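Local coordinates for protein putative hydrolase (Chloroflexus aurantiacus J-10-fl, PDB 3CMN) that probably acts as a metal-dependent hydrolase of the zincin-like peptidase family, although its natural substrate is not known, at residues A[17-23]-A[120-125]; A[27-33]-A[78-84]; A[258-263]-A[346-352]. All blocks are in the same frame, centred on the assembly; numbering follows the deposited sequence.

Interaction 1 (A[17-23]-A[120-125])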
loop_
_atom_site.group_PDB
_atom_site.type_symbol
_atom_site.label_atom_id
_atom_site.label_comp_id
_atom_site.label_asym_id
_atom_site.label_seq_id
_atom_site.Cartn_x
_atom_site.Cartn_y
_atom_site.Cartn_z
ATOM N N LEU A 17 24.515 -9.616 10.565
ATOM C CA LEU A 17 24.618 -9.847 9.093
ATOM C C LEU A 17 24.646 -8.533 8.302
ATOM O O LEU A 17 25.336 -8.414 7.278
ATOM C CB LEU A 17 23.435 -10.685 8.606
ATOM C CG LEU A 17 23.473 -10.939 7.099
ATOM C CD1 LEU A 17 24.628 -11.875 6.792
ATOM C CD2 LEU A 17 22.165 -11.551 6.629
ATOM N N ILE A 18 23.886 -7.551 8.776
ATOM C CA ILE A 18 23.806 -6.273 8.088
ATOM C C ILE A 18 24.148 -5.130 9.011
ATOM O O ILE A 18 23.687 -5.082 10.150
ATOM C CB ILE A 18 22.387 -6.028 7.547
ATOM C CG1 ILE A 18 21.972 -7.196 6.655
ATOM C CG2 ILE A 18 22.335 -4.699 6.785
ATOM C CD1 ILE A 18 20.510 -7.205 6.313
ATOM N N ASP A 19 24.965 -4.208 8.522
ATOM C CA ASP A 19 25.323 -3.044 9.315
ATOM C C ASP A 19 24.259 -1.988 9.047
ATOM O O ASP A 19 24.327 -1.254 8.054
ATOM C CB ASP A 19 26.689 -2.511 8.899
ATOM C CG ASP A 19 27.109 -1.319 9.722
ATOM O OD1 ASP A 19 26.222 -0.627 10.256
ATOM O OD2 ASP A 19 28.317 -1.068 9.824
ATOM N N TRP A 20 23.278 -1.921 9.938
ATOM C CA TRP A 20 22.178 -0.986 9.785
ATOM C C TRP A 20 22.506 0.487 9.954
ATOM O O TRP A 20 21.713 1.342 9.579
ATOM C CB TRP A 20 21.028 -1.388 10.703
ATOM C CG TRP A 20 20.322 -2.579 10.168
ATOM C CD1 TRP A 20 20.410 -3.866 10.622
ATOM C CD2 TRP A 20 19.495 -2.620 9.001
ATOM N NE1 TRP A 20 19.692 -4.705 9.804
ATOM C CE2 TRP A 20 19.121 -3.967 8.799
ATOM C CE3 TRP A 20 19.036 -1.650 8.101
ATOM C CZ2 TRP A 20 18.311 -4.368 7.735
ATOM C CZ3 TRP A 20 18.229 -2.051 7.042
ATOM C CH2 TRP A 20 17.877 -3.399 6.872
ATOM N N GLU A 21 23.664 0.801 10.508
ATOM C CA GLU A 21 24.011 2.200 10.653
ATOM C C GLU A 21 24.694 2.666 9.381
ATOM O O GLU A 21 24.715 3.852 9.067
ATOM C CB GLU A 21 24.868 2.412 11.896
ATOM C CG GLU A 21 23.998 2.888 13.066
ATOM C CD GLU A 21 24.603 2.629 14.431
ATOM O OE1 GLU A 21 25.722 3.120 14.703
ATOM O OE2 GLU A 21 23.945 1.932 15.235
ATOM N N GLN A 22 25.241 1.718 8.632
ATOM C CA GLN A 22 25.853 2.049 7.359
ATOM C C GLN A 22 24.666 2.228 6.416
ATOM O O GLN A 22 24.649 3.127 5.574
ATOM C CB GLN A 22 26.742 0.908 6.859
ATOM C CG GLN A 22 27.114 1.064 5.410
ATOM C CD GLN A 22 27.856 2.355 5.151
ATOM O OE1 GLN A 22 29.005 2.511 5.566
ATOM N NE2 GLN A 22 27.200 3.299 4.469
ATOM N N ALA A 23 23.675 1.357 6.583
ATOM C CA ALA A 23 22.463 1.396 5.785
ATOM C C ALA A 23 21.741 2.726 5.996
ATOM O O ALA A 23 21.348 3.393 5.038
ATOM C CB ALA A 23 21.556 0.236 6.162
ATOM N N SER A 120 29.130 -6.772 5.811
ATOM C CA SER A 120 27.877 -6.436 6.472
ATOM C C SER A 120 27.698 -4.949 6.180
ATOM O O SER A 120 26.596 -4.404 6.234
ATOM C CB SER A 120 27.986 -6.670 7.974
ATOM O OG SER A 120 28.941 -5.790 8.540
ATOM N N LYS A 121 28.819 -4.316 5.851
ATOM C CA LYS A 121 28.871 -2.901 5.523
ATOM C C LYS A 121 28.406 -2.725 4.081
ATOM O O LYS A 121 27.590 -1.845 3.774
ATOM C CB LYS A 121 30.309 -2.402 5.676
ATOM C CG LYS A 121 30.474 -1.160 6.534
ATOM C CD LYS A 121 31.943 -0.900 6.829
ATOM C CE LYS A 121 32.144 0.408 7.577
ATOM N NZ LYS A 121 31.381 0.439 8.856
ATOM N N LEU A 122 28.940 -3.578 3.208
ATOM C CA LEU A 122 28.610 -3.555 1.786
ATOM C C LEU A 122 27.157 -3.980 1.568
ATOM O O LEU A 122 26.538 -3.630 0.561
ATOM C CB LEU A 122 29.568 -4.460 1.009
ATOM C CG LEU A 122 31.028 -4.003 1.058
ATOM C CD1 LEU A 122 31.953 -5.036 0.402
ATOM C CD2 LEU A 122 31.145 -2.672 0.364
ATOM N N LEU A 123 26.619 -4.750 2.508
ATOM C CA LEU A 123 25.218 -5.140 2.424
ATOM C C LEU A 123 24.414 -3.904 2.827
ATOM O O LEU A 123 23.450 -3.533 2.164
ATOM C CB LEU A 123 24.900 -6.302 3.380
ATOM C CG LEU A 123 25.267 -7.718 2.916
ATOM C CD1 LEU A 123 24.858 -8.748 3.965
ATOM C CD2 LEU A 123 24.574 -7.997 1.595
ATOM N N GLY A 124 24.837 -3.267 3.917
ATOM C CA GLY A 124 24.165 -2.073 4.400
ATOM C C GLY A 124 24.113 -0.985 3.347
ATOM O O GLY A 124 23.109 -0.289 3.213
ATOM N N VAL A 125 25.211 -0.827 2.612
ATOM C CA VAL A 125 25.289 0.164 1.543
ATOM C C VAL A 125 24.201 -0.102 0.504
ATOM O O VAL A 125 23.495 0.813 0.070
ATOM C CB VAL A 125 26.673 0.117 0.828
ATOM C CG1 VAL A 125 26.620 0.890 -0.474
ATOM C CG2 VAL A 125 27.741 0.718 1.718
#

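Interaction 2 (A[27-33]-A[78-84])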
loop_
_atom_site.group_PDB
_atom_site.type_symbol
_atom_site.label_atom_id
_atom_site.label_comp_id
_atom_site.label_asym_id
_atom_site.label_seq_id
_atom_site.Cartn_x
_atom_site.Cartn_y
_atom_site.Cartn_z
ATOM N N ALA A 27 21.017 5.474 3.146
ATOM C CA ALA A 27 19.643 5.856 2.839
ATOM C C ALA A 27 19.470 7.363 2.918
ATOM O O ALA A 27 18.911 7.979 2.017
ATOM C CB ALA A 27 18.673 5.172 3.807
ATOM N N LEU A 28 19.944 7.948 4.012
ATOM C CA LEU A 28 19.851 9.391 4.211
ATOM C C LEU A 28 20.488 10.188 3.083
ATOM O O LEU A 28 19.946 11.203 2.640
ATOM C CB LEU A 28 20.503 9.783 5.538
ATOM C CG LEU A 28 19.663 9.429 6.766
ATOM C CD1 LEU A 28 20.491 9.622 8.046
ATOM C CD2 LEU A 28 18.427 10.333 6.794
ATOM N N ARG A 29 21.632 9.709 2.605
ATOM C CA ARG A 29 22.349 10.387 1.541
ATOM C C ARG A 29 21.761 10.211 0.160
ATOM O O ARG A 29 21.680 11.169 -0.595
ATOM C CB ARG A 29 23.818 9.974 1.565
ATOM C CG ARG A 29 24.444 10.380 2.872
ATOM C CD ARG A 29 25.879 10.775 2.763
ATOM N NE ARG A 29 26.172 11.738 1.699
ATOM C CZ ARG A 29 25.571 12.911 1.526
ATOM N NH1 ARG A 29 24.600 13.314 2.343
ATOM N NH2 ARG A 29 25.970 13.699 0.540
ATOM N N LEU A 30 21.323 9.006 -0.171
ATOM C CA LEU A 30 20.739 8.781 -1.479
ATOM C C LEU A 30 19.352 9.432 -1.577
ATOM O O LEU A 30 18.891 9.774 -2.667
ATOM C CB LEU A 30 20.655 7.278 -1.756
ATOM C CG LEU A 30 20.802 6.850 -3.222
ATOM C CD1 LEU A 30 21.216 5.395 -3.291
ATOM C CD2 LEU A 30 19.493 7.071 -3.968
ATOM N N SER A 31 18.688 9.621 -0.439
ATOM C CA SER A 31 17.363 10.237 -0.452
ATOM C C SER A 31 17.420 11.713 -0.873
ATOM O O SER A 31 16.436 12.259 -1.363
ATOM C CB SER A 31 16.703 10.129 0.927
ATOM O OG SER A 31 17.297 11.025 1.847
ATOM N N GLN A 32 18.581 12.346 -0.679
ATOM C CA GLN A 32 18.781 13.753 -1.026
ATOM C C GLN A 32 17.697 14.593 -0.364
ATOM O O GLN A 32 17.123 15.494 -0.977
ATOM C CB GLN A 32 18.731 13.940 -2.554
ATOM C CG GLN A 32 19.652 12.988 -3.301
ATOM C CD GLN A 32 19.650 13.192 -4.811
ATOM O OE1 GLN A 32 18.680 13.685 -5.387
ATOM N NE2 GLN A 32 20.733 12.787 -5.460
ATOM N N TRP A 33 17.430 14.301 0.902
ATOM C CA TRP A 33 16.378 15.005 1.615
ATOM C C TRP A 33 16.565 16.511 1.671
ATOM O O TRP A 33 15.583 17.255 1.613
ATOM C CB TRP A 33 16.211 14.447 3.037
ATOM C CG TRP A 33 17.406 14.614 3.912
ATOM C CD1 TRP A 33 18.460 13.747 4.049
ATOM C CD2 TRP A 33 17.683 15.721 4.780
ATOM N NE1 TRP A 33 19.368 14.246 4.948
ATOM C CE2 TRP A 33 18.916 15.458 5.413
ATOM C CE3 TRP A 33 17.005 16.911 5.087
ATOM C CZ2 TRP A 33 19.492 16.346 6.339
ATOM C CZ3 TRP A 33 17.578 17.795 6.009
ATOM C CH2 TRP A 33 18.809 17.503 6.623
ATOM N N ASP A 78 8.966 14.855 5.074
ATOM C CA ASP A 78 9.910 15.205 4.019
ATOM C C ASP A 78 10.577 13.826 3.911
ATOM O O ASP A 78 10.180 12.895 4.625
ATOM C CB ASP A 78 10.927 16.260 4.464
ATOM C CG ASP A 78 11.946 15.711 5.435
ATOM O OD1 ASP A 78 11.581 15.445 6.589
ATOM O OD2 ASP A 78 13.121 15.530 5.041
ATOM N N ARG A 79 11.579 13.679 3.051
ATOM C CA ARG A 79 12.225 12.377 2.879
ATOM C C ARG A 79 13.002 11.900 4.101
ATOM O O ARG A 79 13.070 10.704 4.368
ATOM C CB ARG A 79 13.141 12.405 1.653
ATOM C CG ARG A 79 12.381 12.640 0.358
ATOM C CD ARG A 79 13.308 12.766 -0.826
ATOM N NE ARG A 79 12.564 13.136 -2.024
ATOM C CZ ARG A 79 13.120 13.645 -3.116
ATOM N NH1 ARG A 79 14.427 13.846 -3.154
ATOM N NH2 ARG A 79 12.371 13.954 -4.158
ATOM N N ARG A 80 13.578 12.835 4.846
ATOM C CA ARG A 80 14.338 12.479 6.031
ATOM C C ARG A 80 13.406 11.928 7.109
ATOM O O ARG A 80 13.703 10.914 7.752
ATOM C CB ARG A 80 15.088 13.698 6.560
ATOM C CG ARG A 80 15.938 13.400 7.773
ATOM C CD ARG A 80 16.677 14.626 8.249
ATOM N NE ARG A 80 17.704 14.262 9.221
ATOM C CZ ARG A 80 17.488 14.062 10.517
ATOM N NH1 ARG A 80 16.271 14.198 11.034
ATOM N NH2 ARG A 80 18.503 13.717 11.297
ATOM N N GLU A 81 12.278 12.599 7.308
ATOM C CA GLU A 81 11.319 12.146 8.305
ATOM C C GLU A 81 10.720 10.809 7.896
ATOM O O GLU A 81 10.476 9.951 8.740
ATOM C CB GLU A 81 10.223 13.188 8.507
ATOM C CG GLU A 81 10.751 14.506 9.049
ATOM C CD GLU A 81 9.688 15.577 9.104
ATOM O OE1 GLU A 81 8.967 15.748 8.092
ATOM O OE2 GLU A 81 9.577 16.252 10.151
ATOM N N TRP A 82 10.495 10.617 6.603
ATOM C CA TRP A 82 9.948 9.347 6.169
ATOM C C TRP A 82 10.916 8.226 6.561
ATOM O O TRP A 82 10.497 7.175 7.049
ATOM C CB TRP A 82 9.713 9.331 4.654
ATOM C CG TRP A 82 9.149 8.028 4.185
ATOM C CD1 TRP A 82 7.851 7.615 4.280
ATOM C CD2 TRP A 82 9.882 6.930 3.627
ATOM N NE1 TRP A 82 7.733 6.326 3.817
ATOM C CE2 TRP A 82 8.962 5.880 3.412
ATOM C CE3 TRP A 82 11.228 6.730 3.289
ATOM C CZ2 TRP A 82 9.343 4.641 2.872
ATOM C CZ3 TRP A 82 11.612 5.502 2.751
ATOM C CH2 TRP A 82 10.667 4.470 2.549
ATOM N N LEU A 83 12.209 8.469 6.355
ATOM C CA LEU A 83 13.260 7.505 6.675
ATOM C C LEU A 83 13.411 7.220 8.170
ATOM O O LEU A 83 13.459 6.066 8.577
ATOM C CB LEU A 83 14.612 7.987 6.129
ATOM C CG LEU A 83 14.910 7.792 4.643
ATOM C CD1 LEU A 83 16.220 8.508 4.315
ATOM C CD2 LEU A 83 15.012 6.296 4.313
ATOM N N GLU A 84 13.504 8.276 8.972
ATOM C CA GLU A 84 13.648 8.138 10.422
ATOM C C GLU A 84 12.499 7.342 11.025
ATOM O O GLU A 84 12.674 6.606 12.003
ATOM C CB GLU A 84 13.687 9.515 11.098
ATOM C CG GLU A 84 14.883 10.403 10.732
ATOM C CD GLU A 84 16.233 9.761 11.071
ATOM O OE1 GLU A 84 16.249 8.798 11.874
ATOM O OE2 GLU A 84 17.279 10.227 10.548
HETATM O O HOH W 1 12.861 15.750 1.777
#

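Interaction 3 (A[258-263]-A[346-352])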
loop_
_atom_site.group_PDB
_atom_site.type_symbol
_atom_site.label_atom_id
_atom_site.label_comp_id
_atom_site.label_asym_id
_atom_site.label_seq_id
_atom_site.Cartn_x
_atom_site.Cartn_y
_atom_site.Cartn_z
ATOM N N GLN A 258 0.132 -12.871 -3.008
ATOM C CA GLN A 258 -0.131 -12.213 -4.272
ATOM C C GLN A 258 -1.615 -11.910 -4.451
ATOM O O GLN A 258 -1.972 -10.803 -4.851
ATOM C CB GLN A 258 0.378 -13.079 -5.423
ATOM C CG GLN A 258 1.887 -13.030 -5.583
ATOM C CD GLN A 258 2.406 -14.060 -6.566
ATOM O OE1 GLN A 258 1.755 -14.358 -7.570
ATOM N NE2 GLN A 258 3.594 -14.595 -6.294
ATOM N N ALA A 259 -2.481 -12.876 -4.150
ATOM C CA ALA A 259 -3.914 -12.654 -4.298
ATOM C C ALA A 259 -4.435 -11.602 -3.312
ATOM O O ALA A 259 -5.329 -10.840 -3.638
ATOM C CB ALA A 259 -4.673 -13.973 -4.137
ATOM N N LEU A 260 -3.875 -11.557 -2.108
ATOM C CA LEU A 260 -4.294 -10.566 -1.112
ATOM C C LEU A 260 -3.882 -9.165 -1.585
ATOM O O LEU A 260 -4.684 -8.241 -1.603
ATOM C CB LEU A 260 -3.648 -10.869 0.252
ATOM C CG LEU A 260 -3.751 -9.783 1.342
ATOM C CD1 LEU A 260 -5.212 -9.650 1.823
ATOM C CD2 LEU A 260 -2.841 -10.144 2.530
ATOM N N MET A 261 -2.622 -9.018 -1.972
ATOM C CA MET A 261 -2.127 -7.734 -2.450
ATOM C C MET A 261 -2.967 -7.253 -3.643
ATOM O O MET A 261 -3.314 -6.079 -3.741
ATOM C CB MET A 261 -0.638 -7.854 -2.823
ATOM C CG MET A 261 0.325 -7.292 -1.766
ATOM S SD MET A 261 0.062 -7.837 -0.051
ATOM C CE MET A 261 -0.892 -6.479 0.597
ATOM N N SER A 262 -3.318 -8.177 -4.529
ATOM C CA SER A 262 -4.126 -7.852 -5.698
ATOM C C SER A 262 -5.531 -7.348 -5.338
ATOM O O SER A 262 -5.999 -6.336 -5.868
ATOM C CB SER A 262 -4.238 -9.069 -6.596
ATOM O OG SER A 262 -5.027 -8.764 -7.727
ATOM N N LEU A 263 -6.206 -8.054 -4.438
ATOM C CA LEU A 263 -7.542 -7.654 -4.013
ATOM C C LEU A 263 -7.498 -6.297 -3.301
ATOM O O LEU A 263 -8.347 -5.427 -3.521
ATOM C CB LEU A 263 -8.125 -8.699 -3.062
ATOM C CG LEU A 263 -9.491 -8.247 -2.559
ATOM C CD1 LEU A 263 -10.528 -8.622 -3.595
ATOM C CD2 LEU A 263 -9.803 -8.873 -1.228
ATOM N N LEU A 346 -11.202 -14.666 0.289
ATOM C CA LEU A 346 -10.358 -13.946 -0.661
ATOM C C LEU A 346 -10.245 -14.856 -1.861
ATOM O O LEU A 346 -10.175 -16.072 -1.715
ATOM C CB LEU A 346 -8.951 -13.710 -0.104
ATOM C CG LEU A 346 -8.729 -12.783 1.085
ATOM C CD1 LEU A 346 -7.294 -12.920 1.535
ATOM C CD2 LEU A 346 -9.047 -11.338 0.705
ATOM N N PRO A 347 -10.234 -14.288 -3.067
ATOM C CA PRO A 347 -10.122 -15.143 -4.249
ATOM C C PRO A 347 -8.694 -15.634 -4.412
ATOM O O PRO A 347 -7.761 -15.060 -3.840
ATOM C CB PRO A 347 -10.524 -14.212 -5.384
ATOM C CG PRO A 347 -9.960 -12.903 -4.927
ATOM C CD PRO A 347 -10.363 -12.873 -3.452
ATOM N N SER A 348 -8.529 -16.711 -5.173
ATOM C CA SER A 348 -7.200 -17.233 -5.444
ATOM C C SER A 348 -6.754 -16.381 -6.628
ATOM O O SER A 348 -7.540 -15.573 -7.135
ATOM C CB SER A 348 -7.280 -18.698 -5.866
ATOM O OG SER A 348 -8.018 -18.830 -7.071
ATOM N N MET A 349 -5.511 -16.536 -7.071
ATOM C CA MET A 349 -5.071 -15.766 -8.224
ATOM C C MET A 349 -5.936 -16.189 -9.407
ATOM O O MET A 349 -6.282 -15.378 -10.264
ATOM C CB MET A 349 -3.584 -16.006 -8.512
ATOM C CG MET A 349 -2.661 -15.059 -7.748
ATOM S SD MET A 349 -3.079 -13.308 -7.999
ATOM C CE MET A 349 -2.988 -13.220 -9.748
ATOM N N ASP A 350 -6.306 -17.463 -9.427
ATOM C CA ASP A 350 -7.165 -18.003 -10.478
ATOM C C ASP A 350 -8.524 -17.315 -10.478
ATOM O O ASP A 350 -8.988 -16.841 -11.517
ATOM C CB ASP A 350 -7.370 -19.502 -10.280
ATOM C CG ASP A 350 -6.338 -20.329 -11.013
ATOM O OD1 ASP A 350 -6.225 -20.171 -12.249
ATOM O OD2 ASP A 350 -5.641 -21.131 -10.359
ATOM N N GLU A 351 -9.161 -17.257 -9.309
ATOM C CA GLU A 351 -10.469 -16.619 -9.188
ATOM C C GLU A 351 -10.382 -15.153 -9.598
ATOM O O GLU A 351 -11.339 -14.594 -10.125
ATOM C CB GLU A 351 -10.994 -16.770 -7.756
ATOM C CG GLU A 351 -11.302 -18.224 -7.410
ATOM C CD GLU A 351 -11.649 -18.447 -5.949
ATOM O OE1 GLU A 351 -10.809 -18.128 -5.077
ATOM O OE2 GLU A 351 -12.760 -18.949 -5.668
ATOM N N ILE A 352 -9.232 -14.531 -9.367
ATOM C CA ILE A 352 -9.042 -13.142 -9.754
ATOM C C ILE A 352 -9.053 -13.056 -11.280
ATOM O O ILE A 352 -9.512 -12.066 -11.855
ATOM C CB ILE A 352 -7.707 -12.581 -9.179
ATOM C CG1 ILE A 352 -7.980 -11.931 -7.825
ATOM C CG2 ILE A 352 -7.069 -11.574 -10.135
ATOM C CD1 ILE A 352 -6.741 -11.460 -7.107
#

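Interaction 1 (A[17-23]-A[120-125])
Helix starts leave the amides of the first turn without a full set of backbone acceptors, and Leu17-Ala23 against Ser120-Val125 is a worked example of how a side chain can stand in for them. Asp19 is the N-cap of helix 20-31. Its OD1 accepts from both Glu21 N (2.9 Å) and Gln22 N (3.0 Å), while its carbonyl O takes Ala23 N at 3.1 Å and, weakly, Gln22 N at 3.2 Å. The other carboxylate oxygen, Asp19 OD2, forms a salt bridge across the interface with Lys121 NZ at 3.5 Å. The amide of the same residue also crosses over: Asp19 N donates to Ser120 O at 2.8 Å and nearly straight, so that this carbonyl serves two donors, the second being Gly124 N of its own helix at 3.1 Å. CA-H...O contacts supplement the classical bonds, from Ser120 CA to Leu17 O (3.3 Å) and from Ala23 CA to Gly124 O (3.1 Å). The latter reflects very close backbones, with the CA atoms of Ala23 and Gly124 4.1 Å apart; a beta carbon on Gly124 would fall 2.5 Å from Asp19 O, a clash. Apolar packing is modest: Leu123 CD1 lies 4.1 Å from Leu17 CG and 4.2 Å from Ile18 CG1. Around this surface contact, Leu17 rests on helix 95-102, where Glu98 accepts from Trp20 NE1 and, weakly, from Ile18 N. The Trp20 side chain also touches Ile127 of helix 120-135 and Phe90 and Ser91 of helix 79-92.

Interaction 2 (A[27-33]-A[78-84])
A nearly antiparallel helix pair, 27-31 with 79-84 (154° between directions, axes 9.9 Å apart at closest), meets where one helix ends and the other begins with a capping box. In the box Glu81 N donates to Asp78 OD1 at 3.0 Å, though the place of OD1 is less sure, and Glu81, m then t, brings OE1 to 3.1 Å from Asp78 N. Asp78, chi1 p, also accepts Arg80 N on OD2 at 2.7 Å. In 27-33 the chain leaves its helix at Gln32 with positive phi, and Trp33, chi1 p, lays its indole beside the new helix. Arg80 is t,t,t through chi3, and its CD sits 3.6 Å from the centroid of the Trp33 six-membered ring, a CH-pi contact over the face; a chi4 of -83° turns the guanidinium, too distant for more than a weak cation-pi attraction. Leu28 and Leu83, both m,t, bring Leu28 CD2 within 3.8 Å of Leu83 CD1, and Ala27 CB is 3.9 Å from Leu83 CD2. Arg79 stretches as m,t,t to the end of helix 27-31, its NE held by Asn162. At the tip of this side chain, Arg79 NH1 donates to Ser31 O at 3.1 Å.

Interaction 3 (A[258-263]-A[346-352])
A capped helix start and the loop leading into it, Leu346-Ile352, pack in the buried interior against Gln258-Leu263, in the middle of the long helix 248-279. The joint relies on shape rather than on polar bonds between the segments. Ala259 presents a small surface over which the incoming chain can come close: its CB lies 3.3 Å from Pro347 O, its CA is 3.8 Å from Met349 SD, and its CA is 5.1 Å from the CA of Met349. One turn on, Ile352 CD1 reaches into the same strip, 3.8 Å from Ala259 O and 3.3 Å from Ser262 OG. The polar work is done within 346-352 by a capping box, in which Ser348, the N-cap, accepts Glu351 N on OG at 3.0 Å and Ser348 N donates to Glu351 OE1 at 2.7 Å. Glu351 also pairs with Arg361 of helix 355-363. Ahead of the box, Leu346 points toward the long helix, with its CD1 3.9 Å from Leu260 CD1 and its CD2 a very tight 3.2 Å from Leu263 CD2; Pro347 CD stands 4.3 Å from Leu263 CD1. Helix 197-210 adds Trp197 and Tyr201 against Leu346, and Phe323 of helix 319-331 touches Leu263, Pro347 and Ile352.

How the interactions relate
Interactions 1 and 2 share helix 20-31, one at its start and one at its end, with centres 17 Å apart; along the chain the second is nested inside the loop closed by the first. Together they dock this N-terminal helix onto helices 120-135 and 79-92. Interaction 3 follows in series, joining helix 248-279 to helix 349-353 and the loop just before it, near the C-terminus. Its centre lies 35 Å from that of interaction 1 and 34 Å from that of interaction 2, across the chain's centre from the latter. Distant parts of one largely helical, zincin-like chain are thus joined at well-separated places, while helix 174-193 carries an HExxH pattern, consistent with a metal site, though no metal is bound there.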